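Long-range contacts in acyl-coenzyme A thioesterase THEM4 (Rhodococcus sp., PDB 2OV9), which probably hydrolyses medium- and long-chain fatty acyl-CoA thioesters, such as those of octanoate, decanoate and oleate, to the free fatty acid and coenzyme A: residues B[9-19]-B[102-112]; B[183-191]-B[201-209]. All coordinates share one frame; numbering follows the deposited sequence.

Contact 1: residues B[9-19]-B[102-112]; sequences FENSPSGTVLT and VVLEGLSDGSV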
ATOM      1  N   PHE B   9      -7.902  20.466  15.989  1.00 38.59           N
ATOM      2  CA  PHE B   9      -8.163  20.157  17.391  1.00 39.36           C
ATOM      3  C   PHE B   9      -8.669  21.369  18.190  1.00 39.44           C
ATOM      4  O   PHE B   9      -9.206  21.207  19.272  1.00 39.75           O
ATOM      5  CB  PHE B   9      -6.918  19.524  18.051  1.00 39.69           C
ATOM      6  CG  PHE B   9      -5.804  20.498  18.330  1.00 40.05           C
ATOM      7  CD1 PHE B   9      -5.018  21.001  17.296  1.00 40.58           C
ATOM      8  CD2 PHE B   9      -5.528  20.899  19.638  1.00 41.36           C
ATOM      9  CE1 PHE B   9      -3.985  21.883  17.556  1.00 40.91           C
ATOM     10  CE2 PHE B   9      -4.501  21.797  19.911  1.00 41.16           C
ATOM     11  CZ  PHE B   9      -3.729  22.293  18.872  1.00 41.33           C
ATOM     12  N   GLU B  10      -8.509  22.575  17.656  1.00 39.88           N
ATOM     13  CA  GLU B  10      -8.982  23.777  18.371  1.00 40.06           C
ATOM     14  C   GLU B  10     -10.383  24.240  17.977  1.00 39.74           C
ATOM     15  O   GLU B  10     -11.062  24.939  18.755  1.00 40.08           O
ATOM     16  CB  GLU B  10      -7.985  24.923  18.198  1.00 40.21           C
ATOM     17  CG  GLU B  10      -6.669  24.647  18.877  1.00 43.13           C
ATOM     18  CD  GLU B  10      -5.592  25.635  18.513  1.00 47.34           C
ATOM     19  OE1 GLU B  10      -4.717  25.876  19.371  1.00 49.44           O
ATOM     20  OE2 GLU B  10      -5.625  26.187  17.386  1.00 50.26           O
ATOM     21  N   ASN B  11     -10.814  23.896  16.770  1.00 38.50           N
ATOM     22  CA  ASN B  11     -12.083  24.425  16.271  1.00 37.89           C
ATOM     23  C   ASN B  11     -13.180  23.380  16.094  1.00 36.52           C
ATOM     24  O   ASN B  11     -14.273  23.698  15.674  1.00 36.13           O
ATOM     25  CB  ASN B  11     -11.862  25.224  14.974  1.00 37.69           C
ATOM     26  CG  ASN B  11     -11.403  24.359  13.825  1.00 40.39           C
ATOM     27  OD1 ASN B  11     -11.629  23.130  13.810  1.00 41.71           O
ATOM     28  ND2 ASN B  11     -10.763  24.988  12.837  1.00 41.06           N
ATOM     29  N   SER B  12     -12.868  22.128  16.415  1.00 36.41           N
ATOM     30  CA  SER B  12     -13.785  21.011  16.226  1.00 35.82           C
ATOM     31  C   SER B  12     -13.822  20.158  17.481  1.00 35.07           C
ATOM     32  O   SER B  12     -12.819  20.083  18.184  1.00 35.31           O
ATOM     33  CB  SER B  12     -13.328  20.193  15.015  1.00 36.08           C
ATOM     34  OG  SER B  12     -13.561  20.938  13.824  1.00 36.52           O
ATOM     35  N   PRO B  13     -14.989  19.556  17.803  1.00 34.39           N
ATOM     36  CA  PRO B  13     -15.033  18.651  18.973  1.00 34.57           C
ATOM     37  C   PRO B  13     -14.151  17.417  18.832  1.00 34.89           C
ATOM     38  O   PRO B  13     -13.899  16.933  17.722  1.00 34.32           O
ATOM     39  CB  PRO B  13     -16.511  18.208  19.074  1.00 33.98           C
ATOM     40  CG  PRO B  13     -17.230  18.843  17.928  1.00 34.67           C
ATOM     41  CD  PRO B  13     -16.298  19.705  17.131  1.00 34.34           C
ATOM     42  N   SER B  14     -13.698  16.906  19.970  1.00 35.14           N
ATOM     43  CA  SER B  14     -13.038  15.614  20.010  1.00 35.03           C
ATOM     44  C   SER B  14     -13.978  14.590  19.390  1.00 35.54           C
ATOM     45  O   SER B  14     -15.203  14.642  19.615  1.00 36.34           O
ATOM     46  CB  SER B  14     -12.705  15.240  21.459  1.00 34.18           C
ATOM     47  OG  SER B  14     -11.722  14.214  21.500  1.00 34.75           O
ATOM     48  N   GLY B  15     -13.416  13.667  18.614  1.00 35.62           N
ATOM     49  CA  GLY B  15     -14.209  12.632  17.949  1.00 35.88           C
ATOM     50  C   GLY B  15     -14.706  13.063  16.571  1.00 36.01           C
ATOM     51  O   GLY B  15     -15.519  12.365  15.957  1.00 36.48           O
ATOM     52  N   THR B  16     -14.208  14.190  16.073  1.00 34.54           N
ATOM     53  CA  THR B  16     -14.569  14.651  14.740  1.00 35.39           C
ATOM     54  C   THR B  16     -14.005  13.659  13.728  1.00 35.41           C
ATOM     55  O   THR B  16     -12.804  13.381  13.744  1.00 35.63           O
ATOM     56  CB  THR B  16     -13.994  16.069  14.471  1.00 34.92           C
ATOM     57  OG1 THR B  16     -14.680  17.014  15.310  1.00 36.51           O
ATOM     58  CG2 THR B  16     -14.186  16.460  13.030  1.00 35.99           C
ATOM     59  N   VAL B  17     -14.868  13.099  12.882  1.00 35.04           N
ATOM     60  CA  VAL B  17     -14.420  12.144  11.872  1.00 34.96           C
ATOM     61  C   VAL B  17     -13.699  12.960  10.820  1.00 35.04           C
ATOM     62  O   VAL B  17     -14.271  13.916  10.312  1.00 34.65           O
ATOM     63  CB  VAL B  17     -15.598  11.382  11.237  1.00 35.13           C
ATOM     64  CG1 VAL B  17     -15.083  10.390  10.171  1.00 35.86           C
ATOM     65  CG2 VAL B  17     -16.388  10.624  12.310  1.00 36.16           C
ATOM     66  N   LEU B  18     -12.456  12.592  10.501  1.00 35.10           N
ATOM     67  CA  LEU B  18     -11.636  13.366   9.555  1.00 36.81           C
ATOM     68  C   LEU B  18     -11.643  12.822   8.135  1.00 37.56           C
ATOM     69  O   LEU B  18     -11.491  13.566   7.146  1.00 37.39           O
ATOM     70  CB  LEU B  18     -10.204  13.432  10.061  1.00 37.32           C
ATOM     71  CG  LEU B  18     -10.053  14.124  11.416  1.00 37.27           C
ATOM     72  CD1 LEU B  18      -8.626  14.091  11.862  1.00 38.82           C
ATOM     73  CD2 LEU B  18     -10.529  15.562  11.310  1.00 36.45           C
ATOM     74  N   THR B  19     -11.785  11.511   8.044  1.00 38.01           N
ATOM     75  CA  THR B  19     -11.861  10.816   6.772  1.00 38.20           C
ATOM     76  C   THR B  19     -13.275  10.959   6.208  1.00 39.75           C
ATOM     77  O   THR B  19     -14.173  11.475   6.872  1.00 38.51           O
ATOM     78  CB  THR B  19     -11.512   9.358   6.962  1.00 37.29           C
ATOM     79  OG1 THR B  19     -12.282   8.834   8.052  1.00 34.41           O
ATOM     80  CG2 THR B  19     -10.041   9.241   7.306  1.00 37.14           C
ATOM     81  N   VAL B 102      -9.158   3.030   5.972  1.00 33.49           N
ATOM     82  CA  VAL B 102      -9.010   3.423   7.374  1.00 34.00           C
ATOM     83  C   VAL B 102      -9.879   4.639   7.660  1.00 33.99           C
ATOM     84  O   VAL B 102      -9.883   5.591   6.894  1.00 34.31           O
ATOM     85  CB  VAL B 102      -7.534   3.728   7.736  1.00 34.18           C
ATOM     86  CG1 VAL B 102      -7.421   4.000   9.262  1.00 37.27           C
ATOM     87  CG2 VAL B 102      -6.630   2.544   7.351  1.00 33.85           C
ATOM     88  N   VAL B 103     -10.607   4.586   8.769  1.00 34.32           N
ATOM     89  CA  VAL B 103     -11.424   5.693   9.251  1.00 35.05           C
ATOM     90  C   VAL B 103     -10.649   6.335  10.407  1.00 35.43           C
ATOM     91  O   VAL B 103     -10.159   5.614  11.302  1.00 35.57           O
ATOM     92  CB  VAL B 103     -12.770   5.147   9.766  1.00 34.86           C
ATOM     93  CG1 VAL B 103     -13.606   6.236  10.392  1.00 36.62           C
ATOM     94  CG2 VAL B 103     -13.529   4.461   8.603  1.00 35.39           C
ATOM     95  N   LEU B 104     -10.523   7.662  10.390  1.00 34.64           N
ATOM     96  CA  LEU B 104      -9.765   8.360  11.434  1.00 35.25           C
ATOM     97  C   LEU B 104     -10.567   9.471  12.094  1.00 35.44           C
ATOM     98  O   LEU B 104     -11.338  10.185  11.424  1.00 34.95           O
ATOM     99  CB  LEU B 104      -8.464   8.950  10.873  1.00 34.52           C
ATOM    100  CG  LEU B 104      -7.494   7.970  10.235  1.00 36.91           C
ATOM    101  CD1 LEU B 104      -6.474   8.757   9.356  1.00 35.76           C
ATOM    102  CD2 LEU B 104      -6.825   7.120  11.312  1.00 34.41           C
ATOM    103  N   GLU B 105     -10.373   9.614  13.407  1.00 34.94           N
ATOM    104  CA  GLU B 105     -10.955  10.742  14.114  1.00 35.48           C
ATOM    105  C   GLU B 105      -9.891  11.600  14.769  1.00 34.62           C
ATOM    106  O   GLU B 105      -8.809  11.120  15.086  1.00 32.92           O
ATOM    107  CB  GLU B 105     -12.014  10.296  15.117  1.00 36.65           C
ATOM    108  CG  GLU B 105     -11.505   9.422  16.201  1.00 40.23           C
ATOM    109  CD  GLU B 105     -12.640   8.790  17.013  1.00 46.36           C
ATOM    110  OE1 GLU B 105     -13.816   9.225  16.902  1.00 49.02           O
ATOM    111  OE2 GLU B 105     -12.352   7.836  17.761  1.00 49.63           O
ATOM    112  N   GLY B 106     -10.192  12.887  14.916  1.00 34.37           N
ATOM    113  CA  GLY B 106      -9.312  13.782  15.660  1.00 34.76           C
ATOM    114  C   GLY B 106      -9.758  13.873  17.109  1.00 35.33           C
ATOM    115  O   GLY B 106     -10.963  13.954  17.397  1.00 34.48           O
ATOM    116  N   LEU B 107      -8.787  13.854  18.022  1.00 35.64           N
ATOM    117  CA  LEU B 107      -9.081  13.947  19.446  1.00 37.04           C
ATOM    118  C   LEU B 107      -8.622  15.300  20.025  1.00 36.95           C
ATOM    119  O   LEU B 107      -7.810  16.013  19.407  1.00 37.01           O
ATOM    120  CB  LEU B 107      -8.458  12.771  20.208  1.00 37.76           C
ATOM    121  CG  LEU B 107      -8.629  11.349  19.671  1.00 39.66           C
ATOM    122  CD1 LEU B 107      -7.868  10.368  20.591  1.00 42.61           C
ATOM    123  CD2 LEU B 107     -10.127  10.961  19.574  1.00 42.37           C
ATOM    124  N   SER B 108      -9.144  15.638  21.207  1.00 37.10           N
ATOM    125  CA  SER B 108      -8.943  16.963  21.830  1.00 37.66           C
ATOM    126  C   SER B 108      -7.480  17.309  22.098  1.00 37.45           C
ATOM    127  O   SER B 108      -7.098  18.478  22.063  1.00 38.03           O
ATOM    128  CB  SER B 108      -9.757  17.088  23.135  1.00 37.51           C
ATOM    129  OG  SER B 108      -9.602  15.920  23.946  1.00 39.26           O
ATOM    130  N   ASP B 109      -6.662  16.294  22.342  1.00 37.63           N
ATOM    131  CA  ASP B 109      -5.261  16.508  22.698  1.00 37.55           C
ATOM    132  C   ASP B 109      -4.333  16.712  21.490  1.00 37.49           C
ATOM    133  O   ASP B 109      -3.122  16.879  21.652  1.00 37.68           O
ATOM    134  CB  ASP B 109      -4.765  15.347  23.563  1.00 38.36           C
ATOM    135  CG  ASP B 109      -4.712  14.017  22.810  1.00 39.86           C
ATOM    136  OD1 ASP B 109      -5.063  13.930  21.610  1.00 42.24           O
ATOM    137  OD2 ASP B 109      -4.291  13.031  23.428  1.00 44.85           O
ATOM    138  N   GLY B 110      -4.902  16.698  20.289  1.00 36.85           N
ATOM    139  CA  GLY B 110      -4.125  16.848  19.055  1.00 36.58           C
ATOM    140  C   GLY B 110      -3.866  15.526  18.352  1.00 36.60           C
ATOM    141  O   GLY B 110      -3.451  15.501  17.197  1.00 36.64           O
ATOM    142  N   SER B 111      -4.081  14.409  19.039  1.00 37.32           N
ATOM    143  CA  SER B 111      -3.848  13.126  18.383  1.00 37.19           C
ATOM    144  C   SER B 111      -4.988  12.816  17.397  1.00 37.42           C
ATOM    145  O   SER B 111      -6.088  13.405  17.474  1.00 37.04           O
ATOM    146  CB  SER B 111      -3.629  11.994  19.400  1.00 37.76           C
ATOM    147  OG  SER B 111      -4.783  11.731  20.180  1.00 38.80           O
ATOM    148  N   VAL B 112      -4.696  11.907  16.475  1.00 36.27           N
ATOM    149  CA  VAL B 112      -5.627  11.361  15.500  1.00 36.79           C
ATOM    150  C   VAL B 112      -5.622   9.854  15.766  1.00 36.39           C
ATOM    151  O   VAL B 112      -4.577   9.290  16.102  1.00 36.49           O
ATOM    152  CB  VAL B 112      -5.111  11.720  14.072  1.00 37.54           C
ATOM    153  CG1 VAL B 112      -5.527  10.732  13.013  1.00 41.62           C
ATOM    154  CG2 VAL B 112      -5.521  13.167  13.711  1.00 36.14           C
TER
HETATM  155  O   HOH W   1     -16.065   9.624  16.130  1.00 55.67           O
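Leu18 and Val112 cross obliquely, CD1 of Leu18 lying 3.7 Å from CG2 of Val112, and the same methyl reaches over the backbone of Gly106. A side chain on Gly106 would crowd this methyl, so the missing CB leaves room for the leucine. Trp148 and Val144 of helix 131-148 also touch Leu18. Further along, Thr19 turns two branches on the other segment. With chi1 at 50°, OG1 sits between the backbone N and carbonyl carbon and accepts from Leu104 N at 3.2 Å, nearly straight at 163°, while CG2 packs beside Leu104 CB at 3.9 Å. At the other end Ser14 OG takes the N-H of Ser108 at 3.0 Å in a more bent bond, and the ring of Phe9 presents its edge to Ser108 O. Between these ends Gly15 N donates to Gly106 O (2.8 Å) and Gly106 N to Thr16 O (2.9 Å), the mark of a G1 beta bulge, and Leu18 N meets Leu104 O at 2.8 Å. Strand 16-17, outermost in the chain's antiparallel sheet, thus pairs with 105-106. The chemistry implies an edge held by main-chain bonds, with serine and threonine hydroxyls standing in for backbone acceptors at its two ends.

Contact 2: residues B[183-191]-B[201-209]; sequences GRKITTAGD and VSVEGLFVD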
ATOM      1  N   GLY B 183       9.969  26.376  12.958  1.00 46.31           N
ATOM      2  CA  GLY B 183       9.925  27.049  11.662  1.00 45.96           C
ATOM      3  C   GLY B 183       9.105  26.277  10.644  1.00 45.63           C
ATOM      4  O   GLY B 183       7.926  26.018  10.871  1.00 46.06           O
ATOM      5  N   ARG B 184       9.726  25.911   9.522  1.00 45.21           N
ATOM      6  CA  ARG B 184       9.054  25.117   8.483  1.00 44.77           C
ATOM      7  C   ARG B 184       9.037  23.632   8.876  1.00 43.92           C
ATOM      8  O   ARG B 184       8.299  22.828   8.298  1.00 43.95           O
ATOM      9  CB  ARG B 184       9.727  25.308   7.110  1.00 44.63           C
ATOM     10  CG  ARG B 184       9.775  26.756   6.604  1.00 45.67           C
ATOM     11  CD  ARG B 184      10.527  26.877   5.272  1.00 45.62           C
ATOM     12  NE  ARG B 184      11.248  28.156   5.169  1.00 49.73           N
ATOM     13  CZ  ARG B 184      11.847  28.620   4.068  1.00 50.60           C
ATOM     14  NH1 ARG B 184      11.820  27.927   2.934  1.00 51.83           N
ATOM     15  NH2 ARG B 184      12.477  29.792   4.095  1.00 50.77           N
ATOM     16  N   LYS B 185       9.824  23.293   9.899  1.00 42.87           N
ATOM     17  CA  LYS B 185      10.086  21.911  10.268  1.00 41.78           C
ATOM     18  C   LYS B 185       9.074  21.349  11.271  1.00 41.09           C
ATOM     19  O   LYS B 185       8.915  21.867  12.382  1.00 40.91           O
ATOM     20  CB  LYS B 185      11.518  21.763  10.786  1.00 41.69           C
ATOM     21  CG  LYS B 185      12.553  22.343   9.817  1.00 43.46           C
ATOM     22  CD  LYS B 185      13.930  21.708   9.980  1.00 46.69           C
ATOM     23  CE  LYS B 185      14.607  21.536   8.613  1.00 48.38           C
ATOM     24  NZ  LYS B 185      16.101  21.479   8.681  1.00 51.22           N
ATOM     25  N   ILE B 186       8.412  20.272  10.868  1.00 40.25           N
ATOM     26  CA  ILE B 186       7.418  19.620  11.704  1.00 39.36           C
ATOM     27  C   ILE B 186       7.892  18.225  12.061  1.00 38.67           C
ATOM     28  O   ILE B 186       8.379  17.500  11.197  1.00 38.62           O
ATOM     29  CB  ILE B 186       6.068  19.533  10.982  1.00 39.46           C
ATOM     30  CG1 ILE B 186       5.558  20.943  10.672  1.00 41.28           C
ATOM     31  CG2 ILE B 186       5.054  18.727  11.829  1.00 39.99           C
ATOM     32  CD1 ILE B 186       4.969  21.095   9.288  1.00 42.82           C
ATOM     33  N   THR B 187       7.761  17.867  13.339  1.00 37.55           N
ATOM     34  CA  THR B 187       8.003  16.501  13.795  1.00 36.42           C
ATOM     35  C   THR B 187       6.706  15.877  14.260  1.00 35.69           C
ATOM     36  O   THR B 187       5.985  16.458  15.093  1.00 35.00           O
ATOM     37  CB  THR B 187       9.009  16.443  14.957  1.00 36.71           C
ATOM     38  OG1 THR B 187      10.291  16.870  14.492  1.00 37.08           O
ATOM     39  CG2 THR B 187       9.149  15.021  15.476  1.00 37.34           C
ATOM     40  N   THR B 188       6.449  14.668  13.756  1.00 34.64           N
ATOM     41  CA  THR B 188       5.223  13.952  14.020  1.00 33.88           C
ATOM     42  C   THR B 188       5.535  12.505  14.388  1.00 34.09           C
ATOM     43  O   THR B 188       6.442  11.902  13.807  1.00 33.58           O
ATOM     44  CB  THR B 188       4.336  14.003  12.774  1.00 34.35           C
ATOM     45  OG1 THR B 188       4.397  15.320  12.210  1.00 33.65           O
ATOM     46  CG2 THR B 188       2.866  13.668  13.100  1.00 32.71           C
ATOM     47  N   ALA B 189       4.778  11.945  15.337  1.00 34.01           N
ATOM     48  CA  ALA B 189       4.996  10.569  15.788  1.00 34.10           C
ATOM     49  C   ALA B 189       3.688   9.763  15.810  1.00 34.85           C
ATOM     50  O   ALA B 189       2.593  10.322  15.938  1.00 35.03           O
ATOM     51  CB  ALA B 189       5.653  10.543  17.180  1.00 34.34           C
ATOM     52  N   GLY B 190       3.805   8.446  15.709  1.00 34.96           N
ATOM     53  CA  GLY B 190       2.615   7.594  15.711  1.00 36.13           C
ATOM     54  C   GLY B 190       3.020   6.169  15.976  1.00 36.44           C
ATOM     55  O   GLY B 190       4.216   5.851  16.053  1.00 35.98           O
ATOM     56  N   ASP B 191       2.027   5.311  16.161  1.00 36.47           N
ATOM     57  CA  ASP B 191       2.305   3.894  16.312  1.00 36.46           C
ATOM     58  C   ASP B 191       1.077   3.094  15.964  1.00 36.15           C
ATOM     59  O   ASP B 191      -0.006   3.666  15.771  1.00 36.76           O
ATOM     60  CB  ASP B 191       2.798   3.564  17.721  1.00 36.65           C
ATOM     61  CG  ASP B 191       1.859   4.032  18.792  1.00 39.15           C
ATOM     62  OD1 ASP B 191       0.637   3.752  18.706  1.00 39.01           O
ATOM     63  OD2 ASP B 191       2.362   4.651  19.739  1.00 38.83           O
ATOM     64  N   VAL B 201       4.315  -1.384  15.743  1.00 33.54           N
ATOM     65  CA  VAL B 201       5.161  -0.533  14.904  1.00 33.59           C
ATOM     66  C   VAL B 201       5.065   0.890  15.413  1.00 34.29           C
ATOM     67  O   VAL B 201       4.001   1.340  15.853  1.00 33.40           O
ATOM     68  CB  VAL B 201       4.691  -0.525  13.437  1.00 34.60           C
ATOM     69  CG1 VAL B 201       5.765   0.163  12.509  1.00 31.94           C
ATOM     70  CG2 VAL B 201       4.453  -1.934  12.967  1.00 36.22           C
ATOM     71  N   SER B 202       6.164   1.634  15.333  1.00 34.40           N
ATOM     72  CA  SER B 202       6.117   3.027  15.704  1.00 34.06           C
ATOM     73  C   SER B 202       6.842   3.800  14.615  1.00 34.75           C
ATOM     74  O   SER B 202       7.600   3.234  13.859  1.00 34.43           O
ATOM     75  CB  SER B 202       6.762   3.244  17.087  1.00 34.81           C
ATOM     76  OG  SER B 202       8.158   2.936  17.098  1.00 35.10           O
ATOM     77  N   VAL B 203       6.579   5.089  14.542  1.00 34.90           N
ATOM     78  CA  VAL B 203       7.197   5.941  13.541  1.00 35.54           C
ATOM     79  C   VAL B 203       7.464   7.333  14.089  1.00 36.57           C
ATOM     80  O   VAL B 203       6.752   7.805  14.989  1.00 35.51           O
ATOM     81  CB  VAL B 203       6.323   6.037  12.263  1.00 35.73           C
ATOM     82  CG1 VAL B 203       4.985   6.728  12.561  1.00 35.61           C
ATOM     83  CG2 VAL B 203       7.090   6.767  11.124  1.00 33.49           C
ATOM     84  N   GLU B 204       8.552   7.918  13.594  1.00 37.15           N
ATOM     85  CA  GLU B 204       8.857   9.346  13.715  0.50 38.28           C
ATOM     86  C   GLU B 204       9.017   9.909  12.300  1.00 38.59           C
ATOM     87  O   GLU B 204       9.875   9.412  11.540  1.00 38.32           O
ATOM     88  CB  GLU B 204      10.181   9.562  14.463  0.50 38.31           C
ATOM     89  CG  GLU B 204      10.148   9.394  15.983  0.50 39.06           C
ATOM     90  CD  GLU B 204      11.524   9.552  16.647  0.50 39.31           C
ATOM     91  OE1 GLU B 204      12.437  10.182  16.053  0.50 40.33           O
ATOM     92  OE2 GLU B 204      11.694   9.039  17.778  0.50 40.65           O
ATOM     93  N   GLY B 205       8.237  10.932  11.952  1.00 38.88           N
ATOM     94  CA  GLY B 205       8.380  11.602  10.644  1.00 39.82           C
ATOM     95  C   GLY B 205       8.754  13.064  10.780  1.00 40.79           C
ATOM     96  O   GLY B 205       8.379  13.738  11.749  1.00 40.36           O
ATOM     97  N   LEU B 206       9.508  13.540   9.799  1.00 41.60           N
ATOM     98  CA  LEU B 206       9.922  14.924   9.719  1.00 42.43           C
ATOM     99  C   LEU B 206       9.279  15.505   8.483  1.00 43.00           C
ATOM    100  O   LEU B 206       9.269  14.875   7.414  1.00 42.91           O
ATOM    101  CB  LEU B 206      11.447  15.035   9.639  1.00 43.14           C
ATOM    102  CG  LEU B 206      12.255  14.446  10.806  1.00 44.53           C
ATOM    103  CD1 LEU B 206      13.756  14.471  10.501  1.00 46.24           C
ATOM    104  CD2 LEU B 206      11.960  15.179  12.131  1.00 46.94           C
ATOM    105  N   PHE B 207       8.727  16.704   8.633  1.00 43.33           N
ATOM    106  CA  PHE B 207       7.982  17.341   7.561  1.00 43.89           C
ATOM    107  C   PHE B 207       8.473  18.774   7.390  1.00 44.50           C
ATOM    108  O   PHE B 207       9.130  19.324   8.278  1.00 44.18           O
ATOM    109  CB  PHE B 207       6.477  17.301   7.854  1.00 44.03           C
ATOM    110  CG  PHE B 207       5.906  15.908   7.944  1.00 43.92           C
ATOM    111  CD1 PHE B 207       5.267  15.334   6.848  1.00 44.64           C
ATOM    112  CD2 PHE B 207       5.999  15.173   9.119  1.00 44.61           C
ATOM    113  CE1 PHE B 207       4.739  14.047   6.917  1.00 44.42           C
ATOM    114  CE2 PHE B 207       5.471  13.866   9.210  1.00 43.03           C
ATOM    115  CZ  PHE B 207       4.836  13.307   8.117  1.00 44.37           C
ATOM    116  N   VAL B 208       8.165  19.367   6.243  1.00 45.43           N
ATOM    117  CA  VAL B 208       8.588  20.735   5.950  1.00 46.68           C
ATOM    118  C   VAL B 208       7.415  21.554   5.406  1.00 47.73           C
ATOM    119  O   VAL B 208       6.928  21.275   4.308  1.00 48.07           O
ATOM    120  CB  VAL B 208       9.763  20.764   4.939  1.00 46.31           C
ATOM    121  CG1 VAL B 208      10.399  22.169   4.853  1.00 46.31           C
ATOM    122  CG2 VAL B 208      10.820  19.723   5.304  1.00 46.53           C
ATOM    123  N   ASP B 209       6.951  22.514   6.216  1.00 48.83           N
ATOM    124  CA  ASP B 209       6.108  23.677   5.811  1.00 50.23           C
ATOM    125  C   ASP B 209       5.047  24.079   6.842  1.00 50.56           C
ATOM    126  O   ASP B 209       4.284  25.031   6.630  1.00 51.06           O
ATOM    127  CB  ASP B 209       5.479  23.521   4.420  1.00 50.52           C
ATOM    128  CG  ASP B 209       6.372  24.037   3.329  1.00 52.45           C
ATOM    129  OD1 ASP B 209       7.335  24.768   3.662  1.00 55.06           O
ATOM    130  OD2 ASP B 209       6.121  23.718   2.142  1.00 53.95           O
TER
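The ring of Phe207 meets Ile186 O at its edge, in the ring plane, with CD2 3.9 Å from that oxygen. Thr188 crosses the phenylalanine at about a right angle and approaches the ring obliquely, its CB 3.7 Å from CE2 and its OG1 3.5 Å from CD2; the hydroxyl has its hydrogen-bond partner in Asn146 of helix 131-148. Phe207 CG stands anti to the carbonyl carbon (chi1 -62°), which brings the CE2 edge of the ring beside Gly205, where a CB would clash with it. Strands 185-194 and 199-208 form an antiparallel hairpin in the hotdog-type sheet; Ile186, Thr188 and Phe207 meet helix 131-148, with Val203 on the same face. Replacing Phe207 by alanine removes the ring, which is likely to open a gap beside Gly205 and leave Thr188 CB without its aromatic neighbour. On the other face Thr187 and Leu206 run side by side, OG1 of the former 3.3 Å from CD2 of the latter. Paired bonds link Ile186 with Phe207, Thr188 with Gly205 and Gly190 with Val203; Gly205 N reaches Thr188 O at 2.8 Å and 174°. Near the end of the modelled chain Arg184 and Asp209 point the same way, yet Arg184 NE stays 5.4 Å from Asp209 OD1.

In the fold
Contact 1 and contact 2 belong to one antiparallel sheet and follow each other in series along the chain, the first closing before the second opens. Their centres lie 18 Å apart, their nearest atoms about 7 Å, and they do not touch. Strands 16-17 and 105-106 make up one margin of the sheet, whereas strands 185-194 and 199-208 lie further across it, with 112-117 and 171-182 intervening. Helix 131-148 is common ground: Trp148 meets Phe9, Leu18 and Val112, while Asn146 meets Ile186, Thr188 and Phe207. The principle illustrated is the hotdog fold's antiparallel sheet packed round a long helix; in this chain that helix backs both a short, bulged edge and a regular hairpin.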